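PDB 4RUW: Endonuclease/exonuclease/phosphatase from Beutenbergia cavernae DSM 12333, which is of unknown function but joins a DNase I-like domain of the endonuclease/exonuclease/phosphatase family to an Ig-like domain and carries a bound zinc ion. Local coordinates for residues T266-N271 with D402-E407; D348-L353 with S364-R369. All blocks are in the same frame, centred on the assembly; numbering follows the deposited sequence. Where two conformers were deposited one is given.

Overall arrangement
Interaction 1 joins the two domains: residues 266-271 of the DNase I-like part rest on residues 402-407, which lead into edge strand 405-410 of an Ig-like sheet. Interaction 2 lies within that sheet, between neighbours 349-356 and 360-367, and along the chain is nested inside the loop closed by interaction 1. Their centres are about 10 Å apart and they touch: Gln269 OE1 is 2.7 Å from Ser364 OG, and Arg268 NH2 is 2.8 Å from Asn368 OD1, both probable hydrogen bonds. A Cys366-Cys404 disulfide is seen, but in the conformers given (one of two) Cys366 SG lies 3.6 Å from Cys404 SG, unbonded. The zinc ion, bound by His98, Asp100, His107 and His137, takes its ligands from neither contact.

Interaction 1. Residues T266-N271 with D402-E407; sequences TWRQVN and DRCTVE
Arg403 has CG anti to its backbone N (chi1 -177°) and a chain extended to NE that runs alongside the helix end, with CB 3.4 Å from Asn271 O and the guanidinium among Gln269 O and Val270 O; in Gln269, chi2 (-53°) folds CD back. The contact is an interdomain one, docking the short helix 266-270 of the DNase I-like domain on the loop and edge strand of the Ig-like domain. Arg403 NE donates to Gln269 O at 3.0 Å, from a position tilted out of the carbonyl plane. Val270 O stands 3.0 Å above the Arg403 guanidinium plane, over its centre; this is no hydrogen bond, but a carbonyl oxygen facing a cation is probably favourable. Water 2 closes the group by donating to Gln269 O and accepting from Arg403 NH2, and Arg403 NH1 is hydrogen-bonded to a glycerol, probably from the crystallisation liquor. At the other end of the residue, Arg403 N is held by Asp272 OD1. The backbones are tied where Cys404 N donates to Arg268 O at 3.0 Å. Gln269 and Val406 cross at about a right angle, with Gln269 OE1 3.3 Å from Val406 CG2; the same oxygen is hydrogen-bonded to Ser364 OG, while Gln269 NE2 is bonded to Asp265 O. Arg268 extends past Cys404 to the loop just after strand 360-367, where its NH2 is hydrogen-bonded to Asn368 OD1. Its guanidinium is further anchored through water 1, in the plane at its edge, which accepts from Arg268 NE at 2.7 Å and donates to Asp402 O at 2.6 Å.

Interaction 2. Residues D348-L353 with S364-R369; sequences DGWAQL and SVCKNR
Trp350 and Cys366 form one of two hydrogen-bonded pairs of a beta hairpin in the Ig-like domain, strands 349-353 and 364-367 running antiparallel. Backbone bonds join them both ways, Trp350 N to Cys366 O and Cys366 N to Trp350 O (2.9 Å), and a second such pair links Gln352 with Ser364. Beyond the strand end, Asn368 N donates to Asp348 O at 2.8 Å. Gly349 has backbone angles suited to glycine, and its CA comes within 3.1 Å of Cys366 O in a CA-H...O contact.

The Trp350 ring packs on Cys366 and Asn368. Trp350 CG sits between the backbone N and the carbonyl carbon (chi1 53°), and one ring face receives Cys366 CB in a CH-pi contact, 3.8 Å from the centroid of the five-membered ring. Asn368 approaches near CZ3, its amide plane turned 50° from the ring, while its OD1 is taken by Arg268.

Polar side chains make the remaining ties. Asp348 OD1 accepts from Arg369 NH1 at 2.8 Å in a salt bridge; OD1 lies in the Arg369 guanidinium plane, while NH1 approaches from above the Asp348 carboxylate plane. Arg369 NE also pairs with Asp375. Beyond the hairpin, Gln352 NE2 is bonded to Leu263 O and Ser364 OG to Gln269 OE1. Water 4 takes the indole N-H of Trp350 and gives its two protons to Gln352 OE1 and Ser364 OG (2.8 Å from the water to OG), so a single water bonds to side chains of both strands.

Interaction 1. Residues T266-N271 with D402-E407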
# COMPACT_ATOMS: atom_id res chain seq x y z
N THR A 266 2.55 -4.28 3.88
CA THR A 266 3.75 -4.41 4.70
C THR A 266 3.53 -3.93 6.14
O THR A 266 3.98 -4.58 7.07
CB THR A 266 4.99 -3.74 4.07
OG1 THR A 266 4.78 -2.34 3.93
CG2 THR A 266 5.30 -4.38 2.70
N TRP A 267 2.81 -2.82 6.31
CA TRP A 267 2.53 -2.33 7.65
C TRP A 267 1.91 -3.42 8.52
O TRP A 267 2.31 -3.64 9.66
CB TRP A 267 1.57 -1.13 7.59
CG TRP A 267 1.27 -0.59 8.96
CD1 TRP A 267 0.28 -0.99 9.82
CD2 TRP A 267 2.01 0.44 9.65
NE1 TRP A 267 0.35 -0.27 10.99
CE2 TRP A 267 1.40 0.61 10.91
CE3 TRP A 267 3.10 1.23 9.31
CZ2 TRP A 267 1.87 1.54 11.84
CZ3 TRP A 267 3.56 2.16 10.23
CH2 TRP A 267 2.94 2.31 11.47
N ARG A 268 0.91 -4.10 7.96
CA ARG A 268 0.12 -5.06 8.70
C ARG A 268 0.90 -6.33 9.05
O ARG A 268 0.49 -7.09 9.92
CB ARG A 268 -1.10 -5.37 7.84
CG ARG A 268 -2.19 -6.16 8.46
CD ARG A 268 -3.32 -6.27 7.45
NE ARG A 268 -4.50 -6.79 8.09
CZ ARG A 268 -5.72 -6.70 7.58
NH1 ARG A 268 -5.92 -6.13 6.39
NH2 ARG A 268 -6.74 -7.21 8.26
N GLN A 269 2.03 -6.57 8.38
CA GLN A 269 2.88 -7.71 8.72
C GLN A 269 3.61 -7.48 10.04
O GLN A 269 3.85 -8.43 10.79
CB GLN A 269 3.92 -7.99 7.64
CG GLN A 269 3.39 -8.12 6.22
CD GLN A 269 2.28 -9.13 6.10
OE1 GLN A 269 2.46 -10.32 6.35
NE2 GLN A 269 1.10 -8.66 5.70
N VAL A 270 3.98 -6.23 10.32
CA VAL A 270 4.87 -5.94 11.44
C VAL A 270 4.25 -5.08 12.54
O VAL A 270 4.80 -5.02 13.64
CB VAL A 270 6.20 -5.27 10.99
CG1 VAL A 270 7.10 -6.27 10.27
CG2 VAL A 270 5.94 -4.02 10.15
N ASN A 271 3.14 -4.41 12.25
CA ASN A 271 2.52 -3.47 13.19
C ASN A 271 1.02 -3.70 13.25
O ASN A 271 0.44 -4.27 12.33
CB ASN A 271 2.73 -2.02 12.73
CG ASN A 271 4.19 -1.59 12.74
OD1 ASN A 271 4.96 -1.97 13.61
ND2 ASN A 271 4.56 -0.75 11.78
N ASP A 402 -5.67 -5.17 14.08
CA ASP A 402 -4.57 -5.91 14.68
C ASP A 402 -3.64 -6.50 13.64
O ASP A 402 -4.06 -6.87 12.54
CB ASP A 402 -5.12 -7.04 15.56
CG ASP A 402 -6.08 -6.54 16.61
OD1 ASP A 402 -5.84 -5.45 17.17
OD2 ASP A 402 -7.08 -7.24 16.86
N ARG A 403 -2.37 -6.59 14.01
CA ARG A 403 -1.31 -7.14 13.18
C ARG A 403 -1.65 -8.55 12.72
O ARG A 403 -2.24 -9.33 13.47
CB ARG A 403 -0.03 -7.15 14.03
CG ARG A 403 1.22 -7.62 13.35
CD ARG A 403 2.39 -7.49 14.31
NE ARG A 403 3.61 -8.03 13.72
CZ ARG A 403 4.79 -8.05 14.33
NH1 ARG A 403 4.91 -7.58 15.56
NH2 ARG A 403 5.84 -8.56 13.70
N CYS A 404 -1.27 -8.88 11.48
CA CYS A 404 -1.38 -10.23 10.91
C CYS A 404 -0.49 -11.22 11.66
O CYS A 404 0.41 -10.83 12.40
CB CYS A 404 -0.96 -10.25 9.43
SG CYS A 404 -2.09 -9.54 8.20
N THR A 405 -0.73 -12.51 11.44
CA THR A 405 0.13 -13.53 12.03
C THR A 405 1.04 -14.13 10.97
O THR A 405 0.56 -14.79 10.04
CB THR A 405 -0.71 -14.64 12.67
OG1 THR A 405 -1.65 -14.05 13.59
CG2 THR A 405 0.16 -15.63 13.41
N VAL A 406 2.34 -13.90 11.13
CA VAL A 406 3.33 -14.35 10.15
C VAL A 406 4.33 -15.28 10.83
O VAL A 406 4.96 -14.92 11.82
CB VAL A 406 4.09 -13.16 9.54
CG1 VAL A 406 4.98 -13.63 8.40
CG2 VAL A 406 3.12 -12.10 9.04
N GLU A 407 4.44 -16.50 10.31
CA GLU A 407 5.40 -17.48 10.81
C GLU A 407 6.35 -17.88 9.70
O GLU A 407 5.93 -18.02 8.55
CB GLU A 407 4.71 -18.74 11.33
CG GLU A 407 3.98 -18.56 12.64
CD GLU A 407 3.58 -19.88 13.27
OE1 GLU A 407 2.71 -19.86 14.16
OE2 GLU A 407 4.15 -20.93 12.88
O HOH W 1 -4.59 -8.26 10.35
O HOH W 2 5.77 -10.44 11.38

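Interaction 2. Residues D348-L353 with S364-R369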
# COMPACT_ATOMS: atom_id res chain seq x y z
N ASP A 348 -13.15 -12.54 3.93
CA ASP A 348 -12.92 -12.45 5.36
C ASP A 348 -11.44 -12.44 5.75
O ASP A 348 -11.11 -12.40 6.94
CB ASP A 348 -13.66 -13.57 6.08
CG ASP A 348 -15.14 -13.43 5.94
OD1 ASP A 348 -15.68 -12.46 6.51
OD2 ASP A 348 -15.77 -14.26 5.24
N GLY A 349 -10.57 -12.48 4.75
CA GLY A 349 -9.14 -12.53 4.99
C GLY A 349 -8.46 -13.48 4.04
O GLY A 349 -9.00 -13.81 2.98
N TRP A 350 -7.28 -13.95 4.41
CA TRP A 350 -6.49 -14.76 3.51
C TRP A 350 -5.30 -15.38 4.21
O TRP A 350 -4.93 -15.00 5.33
CB TRP A 350 -5.96 -13.91 2.34
CG TRP A 350 -5.22 -12.68 2.79
CD1 TRP A 350 -3.94 -12.61 3.24
CD2 TRP A 350 -5.74 -11.34 2.85
NE1 TRP A 350 -3.62 -11.31 3.57
CE2 TRP A 350 -4.71 -10.51 3.35
CE3 TRP A 350 -6.98 -10.77 2.53
CZ2 TRP A 350 -4.88 -9.14 3.53
CZ3 TRP A 350 -7.15 -9.41 2.72
CH2 TRP A 350 -6.10 -8.61 3.21
N ALA A 351 -4.70 -16.34 3.51
CA ALA A 351 -3.41 -16.91 3.87
C ALA A 351 -2.50 -16.80 2.66
O ALA A 351 -2.90 -17.15 1.55
CB ALA A 351 -3.57 -18.36 4.28
N GLN A 352 -1.29 -16.29 2.88
CA GLN A 352 -0.28 -16.21 1.83
C GLN A 352 0.91 -17.07 2.22
O GLN A 352 1.52 -16.86 3.27
CB GLN A 352 0.18 -14.77 1.61
CG GLN A 352 -0.90 -13.85 1.06
CD GLN A 352 -0.40 -12.43 0.86
OE1 GLN A 352 0.38 -11.92 1.67
NE2 GLN A 352 -0.85 -11.78 -0.20
N LEU A 353 1.23 -18.04 1.37
CA LEU A 353 2.35 -18.94 1.59
C LEU A 353 3.47 -18.57 0.63
O LEU A 353 3.22 -18.36 -0.56
CB LEU A 353 1.91 -20.39 1.35
CG LEU A 353 3.00 -21.46 1.43
CD1 LEU A 353 3.47 -21.64 2.86
CD2 LEU A 353 2.48 -22.77 0.85
N SER A 364 1.70 -16.08 6.05
CA SER A 364 1.11 -14.86 6.58
C SER A 364 -0.41 -15.02 6.55
O SER A 364 -1.00 -15.24 5.48
CB SER A 364 1.53 -13.65 5.74
OG SER A 364 0.82 -12.49 6.14
N VAL A 365 -1.04 -14.92 7.71
CA VAL A 365 -2.46 -15.20 7.85
C VAL A 365 -3.14 -13.96 8.39
O VAL A 365 -2.72 -13.40 9.42
CB VAL A 365 -2.72 -16.41 8.76
CG1 VAL A 365 -4.20 -16.71 8.84
CG2 VAL A 365 -1.97 -17.60 8.24
N CYS A 366 -4.21 -13.57 7.73
CA CYS A 366 -4.87 -12.32 8.05
C CYS A 366 -6.37 -12.47 8.16
O CYS A 366 -7.03 -12.92 7.22
CB CYS A 366 -4.54 -11.29 6.98
SG CYS A 366 -5.55 -9.83 7.09
N LYS A 367 -6.91 -12.12 9.33
CA LYS A 367 -8.35 -11.98 9.51
C LYS A 367 -8.70 -10.55 9.12
O LYS A 367 -8.30 -9.59 9.79
CB LYS A 367 -8.76 -12.25 10.95
CG LYS A 367 -10.23 -11.94 11.21
CD LYS A 367 -10.62 -12.16 12.66
CE LYS A 367 -12.04 -11.68 12.93
NZ LYS A 367 -12.42 -11.83 14.36
N ASN A 368 -9.45 -10.39 8.03
CA ASN A 368 -9.79 -9.06 7.54
C ASN A 368 -11.25 -8.77 7.80
O ASN A 368 -12.06 -8.65 6.88
CB ASN A 368 -9.44 -8.92 6.07
CG ASN A 368 -9.28 -7.47 5.66
OD1 ASN A 368 -8.74 -6.67 6.42
ND2 ASN A 368 -9.77 -7.13 4.48
N ARG A 369 -11.57 -8.66 9.08
CA ARG A 369 -12.94 -8.63 9.54
C ARG A 369 -12.96 -7.88 10.86
O ARG A 369 -12.10 -8.11 11.72
CB ARG A 369 -13.39 -10.08 9.72
CG ARG A 369 -14.82 -10.33 10.10
CD ARG A 369 -15.05 -11.84 10.06
NE ARG A 369 -16.30 -12.23 10.69
CZ ARG A 369 -17.36 -12.69 10.03
NH1 ARG A 369 -17.33 -12.81 8.71
NH2 ARG A 369 -18.46 -13.03 10.70
O HOH W 3 -15.13 -9.85 6.79
O HOH W 4 -0.67 -11.16 4.11